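Local coordinates for OmpA family protein (Klebsiella pneumoniae subsp. pneumoniae, PDB 7RJJ), which probably binds peptidoglycan of the cell wall through its OmpA-like domain, which here holds D-alanine, at residues 12-22 with 63-74; 43-53 with 85-95. All coordinates share one frame; numbering follows the deposited sequence.

Contact 1 (12-22 with 63-74). With DAL (D-alanine), chain C.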
loop_
_atom_site.group_PDB
_atom_site.type_symbol
_atom_site.label_atom_id
_atom_site.label_comp_id
_atom_site.label_asym_id
_atom_site.label_seq_id
_atom_site.Cartn_x
_atom_site.Cartn_y
_atom_site.Cartn_z
HETATM N N MSE A 12 4.147 -4.272 -2.022
HETATM C CA MSE A 12 3.775 -5.282 -1.041
HETATM C C MSE A 12 2.460 -5.944 -1.457
HETATM O O MSE A 12 1.390 -5.363 -1.289
HETATM C CB MSE A 12 3.630 -4.651 0.352
HETATM C CG MSE A 12 4.947 -4.260 1.015
HETATM SE SE MSE A 12 4.650 -3.508 2.816
HETATM C CE MSE A 12 3.439 -2.036 2.392
ATOM N N SER A 13 2.558 -7.151 -2.034
ATOM C CA SER A 13 1.405 -7.931 -2.456
ATOM C C SER A 13 0.906 -8.744 -1.254
ATOM O O SER A 13 1.270 -9.949 -1.149
ATOM C CB SER A 13 1.780 -8.806 -3.629
ATOM O OG SER A 13 2.276 -8.007 -4.702
ATOM N N LEU A 14 0.054 -8.135 -0.428
ATOM C CA LEU A 14 -0.391 -8.708 0.874
ATOM C C LEU A 14 -1.883 -9.046 0.879
ATOM O O LEU A 14 -2.435 -9.125 2.005
ATOM C CB LEU A 14 -0.164 -7.654 1.973
ATOM C CG LEU A 14 1.193 -6.959 2.011
ATOM C CD1 LEU A 14 1.204 -5.872 3.085
ATOM C CD2 LEU A 14 2.316 -7.946 2.236
ATOM N N PHE A 15 -2.512 -9.288 -0.274
ATOM C CA PHE A 15 -3.992 -9.442 -0.224
ATOM C C PHE A 15 -4.544 -10.549 -1.123
ATOM O O PHE A 15 -4.084 -10.705 -2.280
ATOM C CB PHE A 15 -4.657 -8.139 -0.682
ATOM C CG PHE A 15 -4.165 -6.925 0.050
ATOM C CD1 PHE A 15 -4.662 -6.611 1.306
ATOM C CD2 PHE A 15 -3.166 -6.131 -0.488
ATOM C CE1 PHE A 15 -4.180 -5.517 2.001
ATOM C CE2 PHE A 15 -2.681 -5.043 0.210
ATOM C CZ PHE A 15 -3.197 -4.732 1.450
ATOM N N ASP A 16 -5.529 -11.274 -0.566
ATOM C CA ASP A 16 -6.301 -12.307 -1.298
ATOM C C ASP A 16 -7.448 -11.590 -2.014
ATOM O O ASP A 16 -7.750 -10.414 -1.639
ATOM C CB ASP A 16 -6.841 -13.401 -0.370
ATOM C CG ASP A 16 -5.765 -14.336 0.224
ATOM O OD1 ASP A 16 -4.754 -14.634 -0.434
ATOM O OD2 ASP A 16 -5.937 -14.685 1.413
ATOM N N THR A 17 -8.036 -12.267 -3.003
ATOM C CA THR A 17 -9.150 -11.740 -3.832
ATOM C C THR A 17 -10.234 -11.104 -2.954
ATOM O O THR A 17 -10.597 -11.715 -1.937
ATOM C CB THR A 17 -9.743 -12.858 -4.699
ATOM O OG1 THR A 17 -8.678 -13.363 -5.506
ATOM C CG2 THR A 17 -10.896 -12.397 -5.565
ATOM N N GLY A 18 -10.659 -9.886 -3.316
ATOM C CA GLY A 18 -11.763 -9.139 -2.676
ATOM C C GLY A 18 -11.541 -8.830 -1.206
ATOM O O GLY A 18 -12.490 -8.311 -0.580
ATOM N N LYS A 19 -10.351 -9.117 -0.678
ATOM C CA LYS A 19 -10.035 -8.859 0.754
ATOM C C LYS A 19 -9.134 -7.629 0.877
ATOM O O LYS A 19 -8.360 -7.371 -0.050
ATOM C CB LYS A 19 -9.301 -10.047 1.387
ATOM C CG LYS A 19 -10.080 -11.352 1.468
ATOM C CD LYS A 19 -11.241 -11.309 2.431
ATOM C CE LYS A 19 -11.971 -12.632 2.533
ATOM N NZ LYS A 19 -11.080 -13.714 3.018
ATOM N N TRP A 20 -9.243 -6.923 2.004
ATOM C CA TRP A 20 -8.408 -5.731 2.291
ATOM C C TRP A 20 -7.651 -5.975 3.598
ATOM O O TRP A 20 -6.813 -5.138 3.948
ATOM C CB TRP A 20 -9.250 -4.446 2.321
ATOM C CG TRP A 20 -10.363 -4.440 3.324
ATOM C CD1 TRP A 20 -10.308 -4.033 4.628
ATOM C CD2 TRP A 20 -11.722 -4.846 3.091
ATOM N NE1 TRP A 20 -11.531 -4.184 5.228
ATOM C CE2 TRP A 20 -12.422 -4.666 4.306
ATOM C CE3 TRP A 20 -12.411 -5.353 1.983
ATOM C CZ2 TRP A 20 -13.777 -4.970 4.434
ATOM C CZ3 TRP A 20 -13.748 -5.657 2.111
ATOM C CH2 TRP A 20 -14.421 -5.468 3.323
ATOM N N VAL A 21 -7.956 -7.079 4.286
ATOM C CA VAL A 21 -7.219 -7.441 5.532
ATOM C C VAL A 21 -5.828 -7.925 5.121
ATOM O O VAL A 21 -5.697 -8.475 4.006
ATOM C CB VAL A 21 -7.953 -8.514 6.357
ATOM C CG1 VAL A 21 -9.220 -7.962 6.995
ATOM C CG2 VAL A 21 -8.241 -9.761 5.531
ATOM N N LEU A 22 -4.833 -7.686 5.976
ATOM C CA LEU A 22 -3.438 -8.102 5.662
ATOM C C LEU A 22 -3.343 -9.626 5.812
ATOM O O LEU A 22 -3.405 -10.104 6.953
ATOM C CB LEU A 22 -2.499 -7.327 6.588
ATOM C CG LEU A 22 -2.524 -5.813 6.359
ATOM C CD1 LEU A 22 -1.860 -5.063 7.500
ATOM C CD2 LEU A 22 -1.880 -5.456 5.031
ATOM N N LEU A 63 -12.009 -0.936 -3.086
ATOM C CA LEU A 63 -11.131 -2.003 -2.537
ATOM C C LEU A 63 -9.684 -1.510 -2.451
ATOM O O LEU A 63 -9.059 -1.736 -1.397
ATOM C CB LEU A 63 -11.220 -3.237 -3.437
ATOM C CG LEU A 63 -10.277 -4.380 -3.072
ATOM C CD1 LEU A 63 -10.442 -4.770 -1.614
ATOM C CD2 LEU A 63 -10.493 -5.581 -3.981
ATOM N N SER A 64 -9.180 -0.880 -3.518
ATOM C CA SER A 64 -7.781 -0.382 -3.528
ATOM C C SER A 64 -7.575 0.601 -2.373
ATOM O O SER A 64 -6.508 0.581 -1.740
ATOM C CB SER A 64 -7.428 0.239 -4.862
ATOM O OG SER A 64 -8.057 1.508 -5.053
ATOM N N LEU A 65 -8.586 1.411 -2.090
ATOM C CA LEU A 65 -8.455 2.422 -1.015
ATOM C C LEU A 65 -8.509 1.718 0.346
ATOM O O LEU A 65 -7.728 2.110 1.236
ATOM C CB LEU A 65 -9.574 3.448 -1.200
ATOM C CG LEU A 65 -9.394 4.778 -0.488
ATOM C CD1 LEU A 65 -8.113 5.486 -0.942
ATOM C CD2 LEU A 65 -10.613 5.641 -0.742
ATOM N N LYS A 66 -9.354 0.689 0.495
ATOM C CA LYS A 66 -9.417 -0.031 1.798
ATOM C C LYS A 66 -8.074 -0.724 2.065
ATOM O O LYS A 66 -7.675 -0.822 3.238
ATOM C CB LYS A 66 -10.582 -1.026 1.852
ATOM C CG LYS A 66 -11.969 -0.395 1.889
ATOM C CD LYS A 66 -13.074 -1.363 2.257
ATOM C CE LYS A 66 -14.412 -0.685 2.438
ATOM N NZ LYS A 66 -15.477 -1.645 2.819
ATOM N N ARG A 67 -7.377 -1.142 1.009
ATOM C CA ARG A 67 -6.075 -1.834 1.180
ATOM C C ARG A 67 -5.044 -0.825 1.679
ATOM O O ARG A 67 -4.239 -1.191 2.542
ATOM C CB ARG A 67 -5.639 -2.482 -0.134
ATOM C CG ARG A 67 -6.443 -3.735 -0.458
ATOM C CD ARG A 67 -6.196 -4.305 -1.838
ATOM N NE ARG A 67 -6.837 -5.617 -1.876
ATOM C CZ ARG A 67 -7.055 -6.355 -2.962
ATOM N NH1 ARG A 67 -6.701 -5.922 -4.166
ATOM N NH2 ARG A 67 -7.633 -7.536 -2.817
ATOM N N ALA A 68 -5.067 0.378 1.111
ATOM C CA ALA A 68 -4.132 1.436 1.554
ATOM C C ALA A 68 -4.456 1.767 3.014
ATOM O O ALA A 68 -3.527 1.876 3.802
ATOM C CB ALA A 68 -4.259 2.643 0.661
ATOM N N GLU A 69 -5.737 1.775 3.374
ATOM C CA GLU A 69 -6.123 2.081 4.782
ATOM C C GLU A 69 -5.654 0.962 5.729
ATOM O O GLU A 69 -5.267 1.300 6.857
ATOM C CB GLU A 69 -7.626 2.314 4.888
ATOM C CG GLU A 69 -8.067 3.589 4.196
ATOM C CD GLU A 69 -9.572 3.765 4.105
ATOM O OE1 GLU A 69 -10.301 2.800 4.407
ATOM O OE2 GLU A 69 -10.012 4.859 3.713
ATOM N N SER A 70 -5.715 -0.307 5.308
ATOM C CA SER A 70 -5.251 -1.433 6.175
ATOM C C SER A 70 -3.756 -1.267 6.488
ATOM O O SER A 70 -3.365 -1.485 7.647
ATOM C CB SER A 70 -5.522 -2.784 5.560
ATOM O OG SER A 70 -6.914 -3.060 5.496
ATOM N N VAL A 71 -2.952 -0.939 5.472
ATOM C CA VAL A 71 -1.483 -0.727 5.642
ATOM C C VAL A 71 -1.262 0.527 6.491
ATOM O O VAL A 71 -0.467 0.446 7.438
ATOM C CB VAL A 71 -0.768 -0.675 4.280
ATOM C CG1 VAL A 71 0.680 -0.244 4.398
ATOM C CG2 VAL A 71 -0.855 -2.012 3.565
ATOM N N ARG A 72 -1.979 1.618 6.207
ATOM C CA ARG A 72 -1.840 2.840 7.044
ATOM C C ARG A 72 -2.112 2.456 8.502
ATOM O O ARG A 72 -1.253 2.736 9.367
ATOM C CB ARG A 72 -2.821 3.940 6.617
ATOM C CG ARG A 72 -2.874 5.135 7.559
ATOM C CD ARG A 72 -4.120 5.964 7.344
ATOM N NE ARG A 72 -5.298 5.190 7.713
ATOM C CZ ARG A 72 -6.531 5.432 7.299
ATOM N NH1 ARG A 72 -6.777 6.424 6.463
ATOM N NH2 ARG A 72 -7.515 4.638 7.685
ATOM N N ASP A 73 -3.231 1.774 8.741
ATOM C CA ASP A 73 -3.647 1.387 10.117
ATOM C C ASP A 73 -2.558 0.538 10.789
ATOM O O ASP A 73 -2.297 0.751 11.988
ATOM C CB ASP A 73 -4.967 0.610 10.120
ATOM C CG ASP A 73 -6.203 1.405 9.738
ATOM O OD1 ASP A 73 -6.077 2.614 9.458
ATOM O OD2 ASP A 73 -7.297 0.788 9.731
ATOM N N TRP A 74 -1.941 -0.381 10.043
ATOM C CA TRP A 74 -0.881 -1.226 10.652
ATOM C C TRP A 74 0.312 -0.351 11.042
ATOM O O TRP A 74 0.812 -0.432 12.165
ATOM C CB TRP A 74 -0.466 -2.348 9.698
ATOM C CG TRP A 74 0.446 -3.363 10.317
ATOM C CD1 TRP A 74 0.083 -4.557 10.871
ATOM C CD2 TRP A 74 1.876 -3.277 10.446
ATOM N NE1 TRP A 74 1.188 -5.230 11.312
ATOM C CE2 TRP A 74 2.302 -4.461 11.086
ATOM C CE3 TRP A 74 2.836 -2.322 10.094
ATOM C CZ2 TRP A 74 3.645 -4.712 11.368
ATOM C CZ3 TRP A 74 4.163 -2.572 10.370
ATOM C CH2 TRP A 74 4.559 -3.750 11.003
HETATM N N DAL C . -10.102 -7.372 -8.297
HETATM C CA DAL C . -10.073 -8.380 -7.194
HETATM C CB DAL C . -11.430 -8.468 -6.543
HETATM C C DAL C . -8.979 -8.014 -6.182
HETATM O O DAL C . -8.966 -8.518 -5.060
HETATM O OXT DAL C . -8.068 -7.229 -6.461
#

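Contact 2 (43-53 with 85-95). With DAL (D-alanine), chain C.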
loop_
_atom_site.group_PDB
_atom_site.type_symbol
_atom_site.label_atom_id
_atom_site.label_comp_id
_atom_site.label_asym_id
_atom_site.label_seq_id
_atom_site.Cartn_x
_atom_site.Cartn_y
_atom_site.Cartn_z
ATOM N N TRP A 43 8.512 12.774 6.744
ATOM C CA TRP A 43 8.181 12.759 5.295
ATOM C C TRP A 43 6.717 12.333 5.125
ATOM O O TRP A 43 6.262 11.483 5.920
ATOM C CB TRP A 43 9.107 11.798 4.541
ATOM C CG TRP A 43 10.533 12.231 4.410
ATOM C CD1 TRP A 43 11.355 12.743 5.373
ATOM C CD2 TRP A 43 11.356 12.030 3.251
ATOM N NE1 TRP A 43 12.606 12.952 4.861
ATOM C CE2 TRP A 43 12.640 12.512 3.563
ATOM C CE3 TRP A 43 11.115 11.523 1.973
ATOM C CZ2 TRP A 43 13.683 12.503 2.637
ATOM C CZ3 TRP A 43 12.142 11.510 1.061
ATOM C CH2 TRP A 43 13.411 11.983 1.392
ATOM N N LEU A 44 6.005 12.898 4.151
ATOM C CA LEU A 44 4.630 12.418 3.865
ATOM C C LEU A 44 4.721 10.971 3.362
ATOM O O LEU A 44 5.523 10.715 2.425
ATOM C CB LEU A 44 3.960 13.298 2.809
ATOM C CG LEU A 44 2.545 12.876 2.414
ATOM C CD1 LEU A 44 1.572 13.078 3.569
ATOM C CD2 LEU A 44 2.070 13.639 1.181
ATOM N N ILE A 45 3.909 10.087 3.934
ATOM C CA ILE A 45 3.866 8.641 3.568
ATOM C C ILE A 45 2.660 8.477 2.654
ATOM O O ILE A 45 1.520 8.472 3.170
ATOM C CB ILE A 45 3.787 7.733 4.814
ATOM C CG1 ILE A 45 4.857 8.079 5.852
ATOM C CG2 ILE A 45 3.844 6.259 4.427
ATOM C CD1 ILE A 45 4.634 7.423 7.184
ATOM N N VAL A 46 2.897 8.431 1.348
ATOM C CA VAL A 46 1.755 8.261 0.416
ATOM C C VAL A 46 1.539 6.756 0.272
ATOM O O VAL A 46 2.449 6.067 -0.217
ATOM C CB VAL A 46 1.983 8.970 -0.931
ATOM C CG1 VAL A 46 0.890 8.629 -1.941
ATOM C CG2 VAL A 46 2.121 10.473 -0.756
ATOM N N VAL A 47 0.381 6.277 0.705
ATOM C CA VAL A 47 0.063 4.823 0.690
ATOM C C VAL A 47 -0.966 4.586 -0.422
ATOM O O VAL A 47 -2.096 5.078 -0.289
ATOM C CB VAL A 47 -0.451 4.353 2.063
ATOM C CG1 VAL A 47 -0.576 2.836 2.102
ATOM C CG2 VAL A 47 0.441 4.827 3.196
ATOM N N ALA A 48 -0.559 3.901 -1.489
ATOM C CA ALA A 48 -1.423 3.690 -2.673
ATOM C C ALA A 48 -1.821 2.221 -2.794
ATOM O O ALA A 48 -0.912 1.340 -2.815
ATOM C CB ALA A 48 -0.714 4.165 -3.914
ATOM N N GLY A 49 -3.130 1.975 -2.828
ATOM C CA GLY A 49 -3.654 0.606 -2.986
ATOM C C GLY A 49 -3.939 0.284 -4.440
ATOM O O GLY A 49 -4.238 1.213 -5.246
ATOM N N HIS A 50 -3.902 -1.010 -4.764
ATOM C CA HIS A 50 -4.125 -1.493 -6.143
ATOM C C HIS A 50 -4.939 -2.786 -6.098
ATOM O O HIS A 50 -5.025 -3.416 -5.015
ATOM C CB HIS A 50 -2.787 -1.753 -6.834
ATOM C CG HIS A 50 -1.905 -0.557 -6.955
ATOM N ND1 HIS A 50 -1.847 0.186 -8.111
ATOM C CD2 HIS A 50 -1.016 -0.011 -6.100
ATOM C CE1 HIS A 50 -0.979 1.166 -7.963
ATOM N NE2 HIS A 50 -0.452 1.078 -6.728
ATOM N N THR A 51 -5.482 -3.165 -7.243
ATOM C CA THR A 51 -6.274 -4.419 -7.353
ATOM C C THR A 51 -5.910 -5.126 -8.653
ATOM O O THR A 51 -5.229 -4.505 -9.489
ATOM C CB THR A 51 -7.781 -4.135 -7.396
ATOM O OG1 THR A 51 -8.101 -3.554 -8.661
ATOM C CG2 THR A 51 -8.237 -3.208 -6.293
ATOM N N ASP A 52 -6.291 -6.404 -8.768
ATOM C CA ASP A 52 -6.137 -7.110 -10.064
ATOM C C ASP A 52 -7.337 -6.634 -10.897
ATOM O O ASP A 52 -8.168 -5.869 -10.349
ATOM C CB ASP A 52 -6.021 -8.627 -9.869
ATOM C CG ASP A 52 -7.220 -9.266 -9.195
ATOM O OD1 ASP A 52 -8.316 -8.700 -9.319
ATOM O OD2 ASP A 52 -7.045 -10.329 -8.536
ATOM N N SER A 53 -7.445 -7.048 -12.158
ATOM C CA SER A 53 -8.566 -6.548 -12.999
ATOM C C SER A 53 -9.846 -7.390 -12.816
ATOM O O SER A 53 -10.774 -7.183 -13.594
ATOM C CB SER A 53 -8.153 -6.519 -14.445
ATOM O OG SER A 53 -7.860 -7.828 -14.884
ATOM N N CYS A 85 1.050 11.506 9.404
ATOM C CA CYS A 85 2.125 11.254 8.399
ATOM C C CYS A 85 1.567 10.692 7.088
ATOM O O CYS A 85 2.258 10.816 6.053
ATOM C CB CYS A 85 3.121 10.216 8.903
ATOM S SG CYS A 85 3.982 10.703 10.416
ATOM N N PHE A 86 0.371 10.105 7.132
ATOM C CA PHE A 86 -0.151 9.345 5.969
ATOM C C PHE A 86 -1.135 10.110 5.077
ATOM O O PHE A 86 -1.882 11.000 5.535
ATOM C CB PHE A 86 -0.880 8.103 6.474
ATOM C CG PHE A 86 -0.051 7.236 7.385
ATOM C CD1 PHE A 86 0.776 6.262 6.865
ATOM C CD2 PHE A 86 -0.082 7.412 8.763
ATOM C CE1 PHE A 86 1.552 5.469 7.698
ATOM C CE2 PHE A 86 0.696 6.620 9.593
ATOM C CZ PHE A 86 1.506 5.647 9.056
ATOM N N ALA A 87 -1.089 9.740 3.792
ATOM C CA ALA A 87 -2.051 10.183 2.762
ATOM C C ALA A 87 -2.409 8.921 1.979
ATOM O O ALA A 87 -1.458 8.253 1.480
ATOM C CB ALA A 87 -1.487 11.281 1.900
ATOM N N VAL A 88 -3.690 8.528 1.975
ATOM C CA VAL A 88 -4.038 7.246 1.292
ATOM C C VAL A 88 -4.663 7.531 -0.068
ATOM O O VAL A 88 -5.480 8.451 -0.198
ATOM C CB VAL A 88 -4.881 6.284 2.157
ATOM C CG1 VAL A 88 -4.139 5.886 3.433
ATOM C CG2 VAL A 88 -6.251 6.795 2.477
ATOM N N GLN A 89 -4.295 6.686 -1.030
ATOM C CA GLN A 89 -4.644 6.817 -2.460
ATOM C C GLN A 89 -5.096 5.464 -2.997
ATOM O O GLN A 89 -4.635 4.451 -2.466
ATOM C CB GLN A 89 -3.379 7.255 -3.200
ATOM C CG GLN A 89 -3.531 7.433 -4.698
ATOM C CD GLN A 89 -2.219 7.831 -5.337
ATOM O OE1 GLN A 89 -1.146 7.659 -4.768
ATOM N NE2 GLN A 89 -2.291 8.329 -6.558
ATOM N N GLY A 90 -6.006 5.469 -3.965
ATOM C CA GLY A 90 -6.423 4.208 -4.598
ATOM C C GLY A 90 -6.286 4.323 -6.099
ATOM O O GLY A 90 -6.680 5.356 -6.631
ATOM N N TYR A 91 -5.654 3.341 -6.728
ATOM C CA TYR A 91 -5.533 3.289 -8.206
ATOM C C TYR A 91 -6.491 2.250 -8.786
ATOM O O TYR A 91 -6.532 2.099 -10.020
ATOM C CB TYR A 91 -4.118 2.915 -8.639
ATOM C CG TYR A 91 -3.136 4.049 -8.599
ATOM C CD1 TYR A 91 -2.995 4.900 -9.679
ATOM C CD2 TYR A 91 -2.349 4.273 -7.487
ATOM C CE1 TYR A 91 -2.089 5.947 -9.653
ATOM C CE2 TYR A 91 -1.441 5.315 -7.448
ATOM C CZ TYR A 91 -1.298 6.142 -8.542
ATOM O OH TYR A 91 -0.397 7.169 -8.505
ATOM N N GLY A 92 -7.200 1.506 -7.933
ATOM C CA GLY A 92 -8.092 0.464 -8.481
ATOM C C GLY A 92 -7.290 -0.535 -9.297
ATOM O O GLY A 92 -6.181 -0.903 -8.851
ATOM N N GLU A 93 -7.804 -0.919 -10.471
ATOM C CA GLU A 93 -7.126 -1.907 -11.354
ATOM C C GLU A 93 -6.295 -1.190 -12.426
ATOM O O GLU A 93 -5.727 -1.883 -13.296
ATOM C CB GLU A 93 -8.190 -2.748 -12.066
ATOM C CG GLU A 93 -9.047 -1.917 -13.015
ATOM C CD GLU A 93 -10.333 -2.559 -13.500
ATOM O OE1 GLU A 93 -10.909 -3.396 -12.768
ATOM O OE2 GLU A 93 -10.749 -2.226 -14.623
ATOM N N SER A 94 -6.200 0.133 -12.346
ATOM C CA SER A 94 -5.573 0.928 -13.434
ATOM C C SER A 94 -4.065 0.697 -13.618
ATOM O O SER A 94 -3.633 0.899 -14.770
ATOM C CB SER A 94 -5.857 2.395 -13.228
ATOM O OG SER A 94 -5.257 2.862 -12.033
ATOM N N ARG A 95 -3.290 0.287 -12.595
ATOM C CA ARG A 95 -1.807 0.193 -12.823
ATOM C C ARG A 95 -1.187 -1.125 -12.380
ATOM O O ARG A 95 -0.372 -1.165 -11.459
ATOM C CB ARG A 95 -1.075 1.329 -12.118
ATOM C CG ARG A 95 -1.430 2.674 -12.710
ATOM C CD ARG A 95 -0.456 3.718 -12.279
ATOM N NE ARG A 95 -0.911 4.968 -12.828
ATOM C CZ ARG A 95 -0.338 6.127 -12.601
ATOM N NH1 ARG A 95 0.728 6.198 -11.816
ATOM N NH2 ARG A 95 -0.848 7.215 -13.150
HETATM N N DAL C . -10.102 -7.372 -8.297
HETATM C CA DAL C . -10.073 -8.380 -7.194
HETATM C CB DAL C . -11.430 -8.468 -6.543
HETATM C C DAL C . -8.979 -8.014 -6.182
HETATM O O DAL C . -8.966 -8.518 -5.060
HETATM O OXT DAL C . -8.068 -7.229 -6.461
HETATM O O HOH W 1 -3.796 -0.532 -10.161
HETATM O O HOH W 2 -4.833 -4.798 -12.349
#

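Contact 1 (12-22 with 63-74)
R67 turns the edge of its guanidinium to the carbonyl of K19, and both NE and NH2 donate to that single oxygen. The two bonds are nearly equal, NH2 to K19 O being 2.9 Å, and they lie in the carbonyl plane as well as close to the plane of the guanidinium. NH2 also donates to D-alanine O, while NH1 reaches the other carboxylate oxygen, so the arginine meets the ligand with two nitrogens. G18 N adds a second donor to D-alanine O, at 2.8 Å and over a fairly straight N-H...O angle of 162°. L63 sends CD2 over one face of the guanidinium and to 3.5 Å from D-alanine O.

The extended R67 chain runs across the F15 ring, with CG 3.7 Å from its centroid and almost on the ring normal, a CH-pi contact. V71 CG2 meets the same ring at its edge and also touches L22 CD2. Farther out, W20 CG sits between its backbone N and carbonyl carbon (chi1 58°), which lays the indole along K66; CD covers the six-membered ring, and NZ makes a cation-pi contact 4.3 Å from its centroid. S70 OG donates to W20 O at 2.6 Å, from above the carbonyl plane. The type II turn from D16 to K19 presents G18 N to the ligand; the R67 and S70 bonds tie the loop 12-22 to helix 57-77 of the OmpA-like domain. With two of its nitrogens held by K19 O, R67 is fixed in rotation and probably stays positively charged, suited to reading a free D-alanine carboxylate.

Contact 2 (43-53 with 85-95)
The H50 imidazole and the Y91 phenol lie almost parallel, their planes only 2° apart, yet they are slid so far that they barely overlap, with centroids 5.0 Å apart. H50 CE1 makes the close approach, 3.4 Å from Y91 CD2. Both side chains point the same way, each with CG anti to its carbonyl carbon (chi1 -60° in H50, -80° in Y91). A water in the imidazole plane bonds to H50 ND1, donates to G92 O and accepts from R95 N, tying the ring to the turn Y91-S94. Y91 CE1 sits over the face of the R95 guanidinium, 3.4 Å from its plane, and A48 CB meets the Y91 ring at its edge, 3.8 Å from CE2.

Before this pair, strands 43-49 and 86-90 run parallel, as the two strands of a beta-alpha-beta crossover whose connection is helix 57-77. Backbone bonds alternate between them, from I45 N to C85 O through to Y91 N and G49 O. On the face carrying I45 and V47, I45 CD1 lies 3.7 Å from F86 CE1 and also packs on C85 CB, whose sulfur forms the disulfide with C123. V47 CG2 reaches the edge of the F86 ring. The other face carries V46, A48 and Q89; the extended Q89 side chain brings OE1 to 3.6 Å from both V46 CG1 and A48 CB.

Past the strands the pairing shifts by one residue, and T51 N donates to G92 O from above the carbonyl plane. T51 OG1 bonds to D52 O, and a second water bridges T51 O and E93 O. E93 CB packs against D52 O, while its carboxylate turns to N60. D52 N donates to D-alanine OXT at 3.0 Å.

Contacts 1 and 2 meet where helix 57-77 packs on strands 43-49 and 86-90, their centres about 10 Å apart. The inner side of the helix rests on the strands of contact 2, with S64 CB 3.4 Å from G49 O and S64 OG probably hydrogen-bonded, weakly, to G92 N at 3.0 Å. A second probable bond, R67 NH1 to H50 O at 3.1 Å, joins the anion-binding arginine to the backbone of 43-53 near the ligand. The two contacts converge on D-alanine: 12-22 and 63-74 hold the carboxylate, while D52 reaches it from 43-53 and, with V54 and N60, lies around the ligand's amino group. The pocket therefore forms where the loop 12-22, helix 57-77 and the chain following strand 43-49 come together.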